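Local coordinates for protein endoglucanase (PDB 3X17) that hydrolyses internal beta-1,4-glucosidic bonds of cellulose as a glycoside hydrolase family 9 endoglucanase that carries an N-terminal Ig-like domain, at residues 79-84 and 420-425; 235-240 and 305-310; 278-283 and 341-346. One frame throughout, in Å; residues are numbered along the deposited sequence.

Contact 1. Residues 79-84 and 420-425; sequences SGDTLY and SGYGVP
Ser-79 meets the ring of Tyr-422 at its edge: OG lies in the ring plane, 3.4 Å from CE2 of Tyr-422. The same hydroxyl is tied back into its own loop. Set between the backbone N and the carbonyl carbon (chi1 66°), OG reaches both this ring edge and the backbone N-H of Asp-81, which it accepts at 3.0 Å from N to OG, closing an ST turn; it is also hydrogen-bonded to the carboxylate of Asp-75. Asp-81 makes the polar link across the contact. Tyr-422 OH donates to OD2 of Asp-81 over a short 2.5 Å, with carboxylate and ring planes nearly perpendicular (82°); OD2 accepts on its anti lone pair, the one facing away from OD1. OD1 is engaged separately in a salt bridge with Arg-527, so both carboxylate oxygens are held. Beyond Thr-82, Leu-83 supplies the apolar part. Its CD1 rests 3.5 Å from CA of Gly-421, where any side chain on that residue would collide with it, and also lies above the rim of one face of the Tyr-422 ring. The other branch, CD2, is 3.9 Å from CZ of Tyr-422. A type I turn from Ser-420 to Gly-423 presents the tyrosine. The contact thus joins the Ig-like domain to the family 9 catalytic region: strand 82-87 lies between strands 32-37 and 63-74 in the sheet, Tyr-422 also touches Ala-36, and the 420-425 loop connects helices 396-418 and 435-452, with Val-424 and Pro-425 against helix 456-469.

Contact 2. Residues 235-240 and 305-310; sequences RMQRPD and EQAWRF
Gln-306 reaches from its helix to the backbone of Asp-240 and makes the hydrogen bond between the two segments. NE2 donates to the carbonyl O of Asp-240 at 2.7 Å with a fairly straight N-H (158°). The acceptor lies in the amide plane of Gln-306, whereas the donor stands above the carbonyl plane of Asp-240. With CG anti to the backbone N, the bend at chi2 (55°) turns CD, and with it the amide, toward the Asp-240 carbonyl. An alanine here would remove the amide and would probably leave the Asp-240 carbonyl without this donor, the loop end then being less firmly held to the helix. A second amide, that of Gln-237, lies with NE2 3.6 Å from CB of Ala-307; its hydrogen bonds go to the carbonyls of Gly-241 and Ala-303.

The bonds from Gln-306 to Asp-240 O and from Gln-237 to Ala-303 O fix the loop between helix 221-235 and strand 243-249 against helix 294-312, a helix of the (alpha/alpha)6 barrel.

The salt bridge lies within the loop. Arg-238 NH1 pairs with OD2 of Asp-240 at 2.9 Å, nearly in the guanidinium plane and on the syn lone pair. Asp-240 OD1 accepts from the backbone N of Ala-242.

Packing is supplied by Phe-310, whose CE1 is 3.4 Å from OD2 of Asp-240 and 4.1 Å from NH1 of Arg-238. Its CB lies 3.5 Å from the Asp-240 carbonyl O.

Contact 3. Residues 278-283 and 341-346; sequences AAAAWA and FWAAVE
Ala-280 points its methyl at the middle of one face of the Trp-342 indole, a CH-pi arrangement modelled closer than such groups can sit, so its tightness is doubtful. Chi1 (173°) sets CG of Trp-342 anti to the backbone N, and chi2 (42°) turns the indole face over the methyl.

CB of Ala-279 meets CB of Ala-343 at 3.9 Å, while the Ala-283 methyl lies 3.7 Å from CB of Glu-346. With alanines at the interface, the short helical segments run roughly parallel, 25° between their N-to-C directions, with axes 7.8 Å apart at closest, and the CA atoms of Ala-280 and Ala-343 are only 4.0 Å apart.

Polar groups gather at the Glu-346 end. One water donates to both Ala-283 O (3.0 Å) and Glu-346 O (2.8 Å), bridging the two backbones. Glu-346 OE2 accepts a weak bond from NE1 of Trp-342 within its own helix, and OE1 forms a salt bridge with Arg-287.

Neighbouring helices of the (alpha/alpha)6 barrel therefore join here mainly through methyl and indole packing; Arg-287 would probably help to stabilise the buried carboxylate as an anion, against the nearby like charge of Asp-386.

Overall arrangement
Contacts 2 and 3 are neighbours in the (alpha/alpha)6 barrel, with centres about 12 Å apart. Their segments alternate along the chain: 235-240, 278-283, 305-310, 341-346. Helix 294-312 lies between helices 272-288 and 337-351 in sequence and packs on both, with Ala-307 against Ala-279 and Trp-308 against Ala-343 and Ala-344; Gln-237 also touches Trp-282. Contact 1 lies across the chain's centre, about 47 Å from contact 2 and 38 Å from contact 3, centre to centre. Its segments flank both others in sequence and tie the Ig-like sheet to the catalytic region, whereas contact 3 packs two helices of the barrel together and contact 2 fastens a connecting loop to the helix between them in sequence.

Contact 1. Residues 79-84 and 420-425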
loop_
_atom_site.group_PDB
_atom_site.type_symbol
_atom_site.label_atom_id
_atom_site.label_comp_id
_atom_site.label_asym_id
_atom_site.label_seq_id
_atom_site.Cartn_x
_atom_site.Cartn_y
_atom_site.Cartn_z
ATOM N N SER A 79 3.774 15.661 15.876
ATOM C CA SER A 79 5.138 15.348 16.316
ATOM C C SER A 79 5.520 16.115 17.578
ATOM O O SER A 79 6.382 15.681 18.323
ATOM C CB SER A 79 6.173 15.621 15.225
ATOM O OG SER A 79 6.270 17.009 14.927
ATOM N N GLY A 80 4.982 17.317 17.752
ATOM C CA GLY A 80 5.507 18.233 18.767
ATOM C C GLY A 80 6.666 19.108 18.298
ATOM O O GLY A 80 7.111 19.978 19.034
ATOM N N ASP A 81 7.184 18.876 17.090
ATOM C CA ASP A 81 8.386 19.595 16.654
ATOM C C ASP A 81 8.142 21.070 16.341
ATOM O O ASP A 81 7.020 21.491 16.037
ATOM C CB ASP A 81 9.065 18.931 15.450
ATOM C CG ASP A 81 9.543 17.519 15.744
ATOM O OD1 ASP A 81 9.490 17.101 16.925
ATOM O OD2 ASP A 81 9.978 16.841 14.779
ATOM N N THR A 82 9.222 21.839 16.378
ATOM C CA THR A 82 9.243 23.152 15.786
ATOM C C THR A 82 9.798 23.051 14.378
ATOM O O THR A 82 10.945 22.611 14.189
ATOM C CB THR A 82 10.121 24.106 16.632
ATOM O OG1 THR A 82 9.509 24.268 17.913
ATOM C CG2 THR A 82 10.223 25.481 15.961
ATOM N N LEU A 83 8.971 23.421 13.398
ATOM C CA LEU A 83 9.354 23.352 11.986
ATOM C C LEU A 83 9.505 24.730 11.337
ATOM O O LEU A 83 8.682 25.628 11.539
ATOM C CB LEU A 83 8.356 22.500 11.178
ATOM C CG LEU A 83 7.937 21.187 11.864
ATOM C CD1 LEU A 83 6.937 20.403 11.003
ATOM C CD2 LEU A 83 9.198 20.340 12.132
ATOM N N TYR A 84 10.502 24.839 10.470
ATOM C CA TYR A 84 10.495 25.823 9.404
ATOM C C TYR A 84 10.437 25.080 8.083
ATOM O O TYR A 84 10.812 23.919 8.018
ATOM C CB TYR A 84 11.759 26.682 9.472
ATOM C CG TYR A 84 11.913 27.418 10.794
ATOM C CD1 TYR A 84 12.325 26.749 11.944
ATOM C CD2 TYR A 84 11.648 28.782 10.891
ATOM C CE1 TYR A 84 12.478 27.428 13.158
ATOM C CE2 TYR A 84 11.827 29.473 12.100
ATOM C CZ TYR A 84 12.214 28.784 13.229
ATOM O OH TYR A 84 12.318 29.442 14.443
ATOM N N SER A 420 -0.941 19.123 10.179
ATOM C CA SER A 420 0.166 18.198 10.380
ATOM C C SER A 420 1.453 18.720 9.778
ATOM O O SER A 420 1.614 18.772 8.564
ATOM C CB SER A 420 -0.158 16.823 9.794
ATOM O OG SER A 420 0.925 15.920 9.990
ATOM N N GLY A 421 2.402 19.046 10.634
ATOM C CA GLY A 421 3.596 19.719 10.164
ATOM C C GLY A 421 4.320 18.915 9.101
ATOM O O GLY A 421 4.793 19.475 8.131
ATOM N N TYR A 422 4.376 17.591 9.251
ATOM C CA TYR A 422 5.106 16.780 8.279
ATOM C C TYR A 422 4.298 16.327 7.059
ATOM O O TYR A 422 4.813 15.557 6.234
ATOM C CB TYR A 422 5.735 15.569 8.948
ATOM C CG TYR A 422 6.895 15.907 9.832
ATOM C CD1 TYR A 422 8.178 16.106 9.287
ATOM C CD2 TYR A 422 6.727 16.045 11.198
ATOM C CE1 TYR A 422 9.253 16.387 10.087
ATOM C CE2 TYR A 422 7.803 16.358 12.019
ATOM C CZ TYR A 422 9.062 16.542 11.457
ATOM O OH TYR A 422 10.160 16.736 12.278
ATOM N N GLY A 423 3.022 16.703 6.984
ATOM C CA GLY A 423 2.193 16.245 5.873
ATOM C C GLY A 423 1.336 15.017 6.155
ATOM O O GLY A 423 0.273 14.873 5.580
ATOM N N VAL A 424 1.784 14.145 7.056
ATOM C CA VAL A 424 1.115 12.850 7.267
ATOM C C VAL A 424 -0.240 13.077 7.906
ATOM O O VAL A 424 -0.338 13.779 8.900
ATOM C CB VAL A 424 1.970 11.869 8.126
ATOM C CG1 VAL A 424 2.330 12.476 9.474
ATOM C CG2 VAL A 424 1.211 10.548 8.340
ATOM N N PRO A 425 -1.312 12.603 7.254
ATOM C CA PRO A 425 -2.678 12.916 7.692
ATOM C C PRO A 425 -3.137 12.049 8.848
ATOM O O PRO A 425 -4.261 11.531 8.839
ATOM C CB PRO A 425 -3.528 12.667 6.434
ATOM C CG PRO A 425 -2.682 11.784 5.562
ATOM C CD PRO A 425 -1.294 11.714 6.081
#

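Contact 2. Residues 235-240 and 305-310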
loop_
_atom_site.group_PDB
_atom_site.type_symbol
_atom_site.label_atom_id
_atom_site.label_comp_id
_atom_site.label_asym_id
_atom_site.label_seq_id
_atom_site.Cartn_x
_atom_site.Cartn_y
_atom_site.Cartn_z
ATOM N N ARG A 235 -7.204 -20.877 -6.998
ATOM C CA ARG A 235 -6.908 -22.164 -6.330
ATOM C C ARG A 235 -7.519 -22.172 -4.930
ATOM O O ARG A 235 -7.679 -23.235 -4.326
ATOM C CB ARG A 235 -5.398 -22.423 -6.280
ATOM C CG ARG A 235 -4.681 -22.370 -7.663
ATOM C CD ARG A 235 -3.142 -22.423 -7.538
ATOM N NE ARG A 235 -2.509 -22.164 -8.831
ATOM C CZ ARG A 235 -1.831 -21.051 -9.176
ATOM N NH1 ARG A 235 -1.428 -20.143 -8.276
ATOM N NH2 ARG A 235 -1.451 -20.903 -10.435
ATOM N N MET A 236 -7.802 -20.982 -4.394
ATOM C CA MET A 236 -8.431 -20.841 -3.072
ATOM C C MET A 236 -9.968 -20.852 -3.143
ATOM O O MET A 236 -10.660 -20.596 -2.143
ATOM C CB MET A 236 -7.955 -19.565 -2.385
ATOM C CG MET A 236 -6.495 -19.593 -1.910
ATOM S SD MET A 236 -6.185 -20.889 -0.658
ATOM C CE MET A 236 -6.606 -20.019 0.888
ATOM N N GLN A 237 -10.495 -21.120 -4.328
ATOM C CA GLN A 237 -11.922 -21.132 -4.513
ATOM C C GLN A 237 -12.487 -22.548 -4.600
ATOM O O GLN A 237 -12.056 -23.377 -5.386
ATOM C CB GLN A 237 -12.375 -20.284 -5.720
ATOM C CG GLN A 237 -13.890 -19.981 -5.702
ATOM C CD GLN A 237 -14.391 -19.255 -6.966
ATOM O OE1 GLN A 237 -13.820 -19.411 -8.056
ATOM N NE2 GLN A 237 -15.475 -18.473 -6.823
ATOM N N ARG A 238 -13.584 -22.734 -3.896
ATOM C CA ARG A 238 -14.233 -24.015 -3.768
ATOM C C ARG A 238 -15.306 -24.040 -4.860
ATOM O O ARG A 238 -15.788 -22.976 -5.262
ATOM C CB ARG A 238 -14.854 -24.000 -2.379
ATOM C CG ARG A 238 -15.281 -25.282 -1.823
ATOM C CD ARG A 238 -16.519 -24.988 -1.013
ATOM N NE ARG A 238 -16.194 -24.838 0.375
ATOM C CZ ARG A 238 -17.073 -24.525 1.319
ATOM N NH1 ARG A 238 -18.301 -24.105 1.012
ATOM N NH2 ARG A 238 -16.685 -24.586 2.573
ATOM N N PRO A 239 -15.684 -25.235 -5.356
ATOM C CA PRO A 239 -16.508 -25.219 -6.558
ATOM C C PRO A 239 -17.863 -24.542 -6.377
ATOM O O PRO A 239 -18.491 -24.152 -7.365
ATOM C CB PRO A 239 -16.702 -26.715 -6.870
ATOM C CG PRO A 239 -15.468 -27.352 -6.328
ATOM C CD PRO A 239 -15.200 -26.596 -5.044
ATOM N N ASP A 240 -18.326 -24.386 -5.141
ATOM C CA ASP A 240 -19.583 -23.675 -4.963
ATOM C C ASP A 240 -19.365 -22.150 -5.045
ATOM O O ASP A 240 -20.327 -21.389 -5.094
ATOM C CB ASP A 240 -20.331 -24.117 -3.687
ATOM C CG ASP A 240 -19.549 -23.827 -2.405
ATOM O OD1 ASP A 240 -18.361 -23.462 -2.487
ATOM O OD2 ASP A 240 -20.103 -24.058 -1.315
ATOM N N GLU A 305 -18.546 -14.579 -10.796
ATOM C CA GLU A 305 -19.977 -14.879 -10.902
ATOM C C GLU A 305 -20.391 -16.043 -10.006
ATOM O O GLU A 305 -21.489 -16.043 -9.446
ATOM C CB GLU A 305 -20.371 -15.162 -12.363
ATOM C CG GLU A 305 -20.350 -13.916 -13.246
ATOM C CD GLU A 305 -20.563 -14.209 -14.744
ATOM O OE1 GLU A 305 -20.141 -15.282 -15.227
ATOM O OE2 GLU A 305 -21.076 -13.321 -15.456
ATOM N N GLN A 306 -19.504 -17.022 -9.855
ATOM C CA GLN A 306 -19.802 -18.216 -9.066
ATOM C C GLN A 306 -19.726 -17.858 -7.575
ATOM O O GLN A 306 -20.587 -18.229 -6.794
ATOM C CB GLN A 306 -18.798 -19.327 -9.437
ATOM C CG GLN A 306 -18.968 -20.662 -8.709
ATOM C CD GLN A 306 -20.374 -21.229 -8.849
ATOM O OE1 GLN A 306 -20.913 -21.321 -9.957
ATOM N NE2 GLN A 306 -21.007 -21.540 -7.715
ATOM N N ALA A 307 -18.709 -17.091 -7.208
ATOM C CA ALA A 307 -18.613 -16.498 -5.891
ATOM C C ALA A 307 -19.843 -15.671 -5.498
ATOM O O ALA A 307 -20.306 -15.737 -4.368
ATOM C CB ALA A 307 -17.364 -15.646 -5.802
ATOM N N TRP A 308 -20.344 -14.846 -6.407
ATOM C CA TRP A 308 -21.557 -14.118 -6.102
ATOM C C TRP A 308 -22.764 -15.057 -5.929
ATOM O O TRP A 308 -23.654 -14.764 -5.144
ATOM C CB TRP A 308 -21.877 -13.063 -7.159
ATOM C CG TRP A 308 -23.058 -12.227 -6.745
ATOM C CD1 TRP A 308 -24.362 -12.414 -7.091
ATOM C CD2 TRP A 308 -23.041 -11.149 -5.806
ATOM N NE1 TRP A 308 -25.149 -11.485 -6.476
ATOM C CE2 TRP A 308 -24.367 -10.704 -5.663
ATOM C CE3 TRP A 308 -22.015 -10.471 -5.123
ATOM C CZ2 TRP A 308 -24.709 -9.611 -4.858
ATOM C CZ3 TRP A 308 -22.355 -9.390 -4.309
ATOM C CH2 TRP A 308 -23.695 -8.993 -4.161
ATOM N N ARG A 309 -22.812 -16.164 -6.669
ATOM C CA ARG A 309 -23.907 -17.129 -6.488
ATOM C C ARG A 309 -23.877 -17.688 -5.064
ATOM O O ARG A 309 -24.893 -17.717 -4.356
ATOM C CB ARG A 309 -23.783 -18.277 -7.482
ATOM C CG ARG A 309 -24.627 -18.107 -8.725
ATOM C CD ARG A 309 -24.174 -19.056 -9.831
ATOM N NE ARG A 309 -23.837 -18.254 -11.003
ATOM C CZ ARG A 309 -22.770 -18.426 -11.771
ATOM N NH1 ARG A 309 -21.972 -19.467 -11.598
ATOM N NH2 ARG A 309 -22.566 -17.597 -12.786
ATOM N N PHE A 310 -22.679 -18.040 -4.613
ATOM C CA PHE A 310 -22.504 -18.419 -3.219
ATOM C C PHE A 310 -22.982 -17.342 -2.245
ATOM O O PHE A 310 -23.708 -17.650 -1.309
ATOM C CB PHE A 310 -21.062 -18.808 -2.906
ATOM C CG PHE A 310 -20.882 -19.315 -1.511
ATOM C CD1 PHE A 310 -21.115 -20.661 -1.212
ATOM C CD2 PHE A 310 -20.556 -18.444 -0.481
ATOM C CE1 PHE A 310 -21.014 -21.121 0.094
ATOM C CE2 PHE A 310 -20.410 -18.907 0.819
ATOM C CZ PHE A 310 -20.666 -20.249 1.112
#

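Contact 3. Residues 278-283 and 341-346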
loop_
_atom_site.group_PDB
_atom_site.type_symbol
_atom_site.label_atom_id
_atom_site.label_comp_id
_atom_site.label_asym_id
_atom_site.label_seq_id
_atom_site.Cartn_x
_atom_site.Cartn_y
_atom_site.Cartn_z
ATOM N N ALA A 278 -12.756 -11.484 -3.336
ATOM C CA ALA A 278 -12.169 -12.134 -4.494
ATOM C C ALA A 278 -13.078 -11.907 -5.690
ATOM O O ALA A 278 -12.607 -11.655 -6.786
ATOM C CB ALA A 278 -11.977 -13.625 -4.228
ATOM N N ALA A 279 -14.388 -11.964 -5.469
ATOM C CA ALA A 279 -15.339 -11.595 -6.514
ATOM C C ALA A 279 -15.023 -10.227 -7.078
ATOM O O ALA A 279 -14.992 -10.052 -8.283
ATOM C CB ALA A 279 -16.827 -11.651 -6.009
ATOM N N ALA A 280 -14.813 -9.252 -6.207
ATOM C CA ALA A 280 -14.606 -7.875 -6.655
ATOM C C ALA A 280 -13.316 -7.782 -7.488
ATOM O O ALA A 280 -13.306 -7.238 -8.598
ATOM C CB ALA A 280 -14.569 -6.903 -5.449
ATOM N N ALA A 281 -12.252 -8.385 -6.995
ATOM C CA ALA A 281 -10.960 -8.254 -7.668
ATOM C C ALA A 281 -10.989 -8.940 -9.015
ATOM O O ALA A 281 -10.527 -8.373 -10.011
ATOM C CB ALA A 281 -9.838 -8.802 -6.804
ATOM N N TRP A 282 -11.584 -10.129 -9.056
ATOM C CA TRP A 282 -11.756 -10.866 -10.303
ATOM C C TRP A 282 -12.619 -10.091 -11.311
ATOM O O TRP A 282 -12.381 -10.173 -12.512
ATOM C CB TRP A 282 -12.442 -12.206 -10.063
ATOM C CG TRP A 282 -11.581 -13.245 -9.450
ATOM C CD1 TRP A 282 -10.233 -13.432 -9.644
ATOM C CD2 TRP A 282 -12.005 -14.271 -8.543
ATOM N NE1 TRP A 282 -9.789 -14.479 -8.867
ATOM C CE2 TRP A 282 -10.863 -15.047 -8.227
ATOM C CE3 TRP A 282 -13.226 -14.581 -7.932
ATOM C CZ2 TRP A 282 -10.915 -16.126 -7.343
ATOM C CZ3 TRP A 282 -13.270 -15.653 -7.029
ATOM C CH2 TRP A 282 -12.138 -16.421 -6.768
ATOM N N ALA A 283 -13.726 -9.522 -10.854
ATOM C CA ALA A 283 -14.583 -8.741 -11.771
ATOM C C ALA A 283 -13.848 -7.509 -12.307
ATOM O O ALA A 283 -13.996 -7.149 -13.472
ATOM C CB ALA A 283 -15.875 -8.333 -11.103
ATOM N N PHE A 341 -20.886 -5.015 -1.118
ATOM C CA PHE A 341 -21.115 -3.794 -1.909
ATOM C C PHE A 341 -20.080 -3.710 -3.041
ATOM O O PHE A 341 -20.429 -3.584 -4.234
ATOM C CB PHE A 341 -21.015 -2.566 -0.991
ATOM C CG PHE A 341 -20.974 -1.239 -1.724
ATOM C CD1 PHE A 341 -22.147 -0.638 -2.159
ATOM C CD2 PHE A 341 -19.760 -0.604 -1.979
ATOM C CE1 PHE A 341 -22.127 0.599 -2.789
ATOM C CE2 PHE A 341 -19.732 0.644 -2.592
ATOM C CZ PHE A 341 -20.924 1.217 -3.048
ATOM N N TRP A 342 -18.801 -3.828 -2.670
ATOM C CA TRP A 342 -17.712 -3.665 -3.643
ATOM C C TRP A 342 -17.805 -4.707 -4.750
ATOM O O TRP A 342 -17.689 -4.397 -5.926
ATOM C CB TRP A 342 -16.365 -3.732 -2.934
ATOM C CG TRP A 342 -15.184 -3.744 -3.854
ATOM C CD1 TRP A 342 -15.008 -2.991 -4.976
ATOM C CD2 TRP A 342 -13.939 -4.402 -3.613
ATOM N NE1 TRP A 342 -13.754 -3.205 -5.502
ATOM C CE2 TRP A 342 -13.075 -4.069 -4.680
ATOM C CE3 TRP A 342 -13.497 -5.313 -2.641
ATOM C CZ2 TRP A 342 -11.810 -4.661 -4.836
ATOM C CZ3 TRP A 342 -12.252 -5.923 -2.809
ATOM C CH2 TRP A 342 -11.412 -5.569 -3.886
ATOM N N ALA A 343 -18.064 -5.949 -4.366
ATOM C CA ALA A 343 -18.238 -7.011 -5.349
ATOM C C ALA A 343 -19.428 -6.733 -6.267
ATOM O O ALA A 343 -19.315 -6.864 -7.489
ATOM C CB ALA A 343 -18.373 -8.387 -4.643
ATOM N N ALA A 344 -20.564 -6.351 -5.682
ATOM C CA ALA A 344 -21.725 -5.922 -6.490
ATOM C C ALA A 344 -21.413 -4.844 -7.530
ATOM O O ALA A 344 -21.756 -4.990 -8.701
ATOM C CB ALA A 344 -22.917 -5.505 -5.601
ATOM N N VAL A 345 -20.745 -3.778 -7.112
ATOM C CA VAL A 345 -20.342 -2.713 -8.044
ATOM C C VAL A 345 -19.521 -3.273 -9.196
ATOM O O VAL A 345 -19.867 -3.066 -10.355
ATOM C CB VAL A 345 -19.542 -1.592 -7.316
ATOM C CG1 VAL A 345 -18.912 -0.628 -8.326
ATOM C CG2 VAL A 345 -20.472 -0.829 -6.361
ATOM N N GLU A 346 -18.432 -3.981 -8.882
ATOM C CA GLU A 346 -17.503 -4.461 -9.930
ATOM C C GLU A 346 -18.178 -5.441 -10.910
ATOM O O GLU A 346 -17.964 -5.386 -12.121
ATOM C CB GLU A 346 -16.259 -5.096 -9.311
ATOM C CG GLU A 346 -15.542 -4.187 -8.318
ATOM C CD GLU A 346 -15.069 -2.859 -8.932
ATOM O OE1 GLU A 346 -15.169 -2.670 -10.167
ATOM O OE2 GLU A 346 -14.511 -2.033 -8.184
HETATM O O HOH W 1 -15.598 -4.648 -13.500
#